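Local coordinates for protein cysteine protease (Listeria monocytogenes, PDB 5HU4) that cleaves the C-terminal sorting signal of surface proteins and, through a thioester intermediate, transfers them covalently to the cell wall as a transpeptidase, at residues 31-36 and 45-50. Sequence-based numbering, arbitrary orientation.
Sequences ATTMRS and YPLAGH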
loop_
_atom_site.group_PDB
_atom_site.type_symbol
_atom_site.label_atom_id
_atom_site.label_comp_id
_atom_site.label_asym_id
_atom_site.label_seq_id
_atom_site.Cartn_x
_atom_site.Cartn_y
_atom_site.Cartn_z
ATOM N N ALA A 31 -1.511 0.008 -7.017
ATOM C CA ALA A 31 -1.783 0.819 -5.836
ATOM C C ALA A 31 -1.802 2.296 -6.215
ATOM O O ALA A 31 -1.054 2.726 -7.094
ATOM C CB ALA A 31 -0.750 0.554 -4.753
ATOM N N THR A 32 -2.660 3.070 -5.557
ATOM C CA THR A 32 -2.820 4.480 -5.893
ATOM C C THR A 32 -2.753 5.385 -4.666
ATOM O O THR A 32 -3.383 5.109 -3.644
ATOM C CB THR A 32 -4.157 4.734 -6.616
ATOM O OG1 THR A 32 -5.243 4.313 -5.781
ATOM C CG2 THR A 32 -4.212 3.970 -7.931
ATOM N N THR A 33 -1.983 6.464 -4.779
ATOM C CA THR A 33 -1.902 7.470 -3.726
ATOM C C THR A 33 -3.265 8.125 -3.521
ATOM O O THR A 33 -4.067 8.199 -4.453
ATOM C CB THR A 33 -0.858 8.551 -4.055
ATOM O OG1 THR A 33 -1.264 9.266 -5.230
ATOM C CG2 THR A 33 0.505 7.920 -4.295
ATOM N N MET A 34 -3.523 8.601 -2.307
ATOM C CA MET A 34 -4.845 9.118 -1.971
ATOM C C MET A 34 -4.833 10.602 -1.602
ATOM O O MET A 34 -5.884 11.243 -1.559
ATOM C CB MET A 34 -5.451 8.296 -0.834
ATOM C CG MET A 34 -5.772 6.867 -1.240
ATOM S SD MET A 34 -6.559 5.911 0.068
ATOM C CE MET A 34 -8.270 5.988 -0.454
ATOM N N ARG A 35 -3.650 11.144 -1.334
ATOM C CA ARG A 35 -3.505 12.584 -1.155
ATOM C C ARG A 35 -2.448 13.129 -2.107
ATOM O O ARG A 35 -1.453 12.463 -2.392
ATOM C CB ARG A 35 -3.138 12.937 0.289
ATOM C CG ARG A 35 -4.009 12.289 1.349
ATOM C CD ARG A 35 -3.883 13.022 2.679
ATOM N NE ARG A 35 -2.529 13.521 2.899
ATOM C CZ ARG A 35 -1.567 12.833 3.506
ATOM N NH1 ARG A 35 -1.807 11.610 3.957
ATOM N NH2 ARG A 35 -0.365 13.368 3.659
ATOM N N SER A 36 -2.672 14.344 -2.594
ATOM C CA SER A 36 -1.751 14.983 -3.526
ATOM C C SER A 36 -0.407 15.297 -2.875
ATOM O O SER A 36 0.604 15.454 -3.561
ATOM C CB SER A 36 -2.369 16.269 -4.081
ATOM O OG SER A 36 -2.520 17.241 -3.059
ATOM N N TYR A 45 1.389 7.606 4.491
ATOM C CA TYR A 45 1.385 7.360 3.055
ATOM C C TYR A 45 0.259 6.400 2.692
ATOM O O TYR A 45 0.484 5.199 2.546
ATOM C CB TYR A 45 2.735 6.798 2.601
ATOM C CG TYR A 45 2.964 6.882 1.109
ATOM C CD1 TYR A 45 3.450 8.046 0.527
ATOM C CD2 TYR A 45 2.699 5.798 0.283
ATOM C CE1 TYR A 45 3.663 8.128 -0.837
ATOM C CE2 TYR A 45 2.908 5.871 -1.081
ATOM C CZ TYR A 45 3.390 7.037 -1.636
ATOM O OH TYR A 45 3.600 7.110 -2.993
ATOM N N PRO A 46 -0.967 6.930 2.553
ATOM C CA PRO A 46 -2.136 6.097 2.255
ATOM C C PRO A 46 -2.145 5.599 0.814
ATOM O O PRO A 46 -1.880 6.366 -0.112
ATOM C CB PRO A 46 -3.311 7.042 2.515
ATOM C CG PRO A 46 -2.763 8.395 2.237
ATOM C CD PRO A 46 -1.320 8.356 2.665
ATOM N N LEU A 47 -2.443 4.316 0.638
ATOM C CA LEU A 47 -2.523 3.720 -0.689
ATOM C C LEU A 47 -3.803 2.912 -0.841
ATOM O O LEU A 47 -4.163 2.130 0.039
ATOM C CB LEU A 47 -1.306 2.830 -0.959
ATOM C CG LEU A 47 0.028 3.542 -1.179
ATOM C CD1 LEU A 47 1.181 2.548 -1.148
ATOM C CD2 LEU A 47 0.005 4.306 -2.492
ATOM N N ALA A 48 -4.491 3.109 -1.961
ATOM C CA ALA A 48 -5.708 2.366 -2.248
ATOM C C ALA A 48 -5.463 1.342 -3.350
ATOM O O ALA A 48 -4.729 1.603 -4.302
ATOM C CB ALA A 48 -6.832 3.312 -2.640
ATOM N N GLY A 49 -6.080 0.175 -3.208
ATOM C CA GLY A 49 -5.976 -0.878 -4.200
ATOM C C GLY A 49 -7.261 -1.678 -4.241
ATOM O O GLY A 49 -7.782 -2.078 -3.201
ATOM N N HIS A 50 -7.776 -1.908 -5.442
ATOM C CA HIS A 50 -9.066 -2.570 -5.598
ATOM C C HIS A 50 -9.032 -4.018 -5.122
ATOM O O HIS A 50 -8.000 -4.687 -5.192
ATOM C CB HIS A 50 -9.518 -2.518 -7.058
ATOM C CG HIS A 50 -11.000 -2.680 -7.235
ATOM N ND1 HIS A 50 -11.903 -1.744 -6.801
ATOM C CD2 HIS A 50 -11.719 -3.682 -7.797
ATOM C CE1 HIS A 50 -13.133 -2.156 -7.092
ATOM N NE2 HIS A 50 -13.044 -3.323 -7.692
#
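Thr-32 and Ala-48 face each other as an antiparallel hydrogen-bonded pair in the hairpin of strands 31-33 and 44-48, part of the sortase beta-barrel. Two tight backbone bonds define the pair: Thr-32 N to Ala-48 O, 2.8 Å, and the straighter Ala-48 N to Thr-32 O, 171° at the hydrogen. Beside them, Leu-47 CA lies 3.4 Å from Thr-32 O, a CA-H...O contact.

The buried side carries Leu-47, Thr-33 and Tyr-45. CD2 of Leu-47 lies along the neighbouring backbone, 3.7 Å from Thr-32 O, while its side chain also meets Ile-7, Val-18 and Ile-106 of three other strands. CG2 of Thr-33 approaches Tyr-45 OH to 3.5 Å, and its OG1 turns to the backbone N of Gly-21.

The solvent side begins where strand 31-33 gives way to the partly exposed Met-34 and Arg-35, and the axes, at 135°, are far from strictly antiparallel. CB of Met-34 meets the Pro-46 ring, 4.1 Å from its CG. The Arg-35 side chain crosses that of Pro-46 at about a right angle, with NH1 3.5 Å from CD, its guanidinium held by a salt bridge to Asp-37 and a hydrogen bond to Ile-98 O.

The chain continues from strand 44-48 through Gly-49 to the active-site His-50, and the side chain of Ala-48 lies about 8 Å from that of the acyl-accepting Cys-111. A bend at chi3 (101°) turns the thioether tip of Met-34 over this alanine, bringing CE to 3.7 Å from Ala-48 CB.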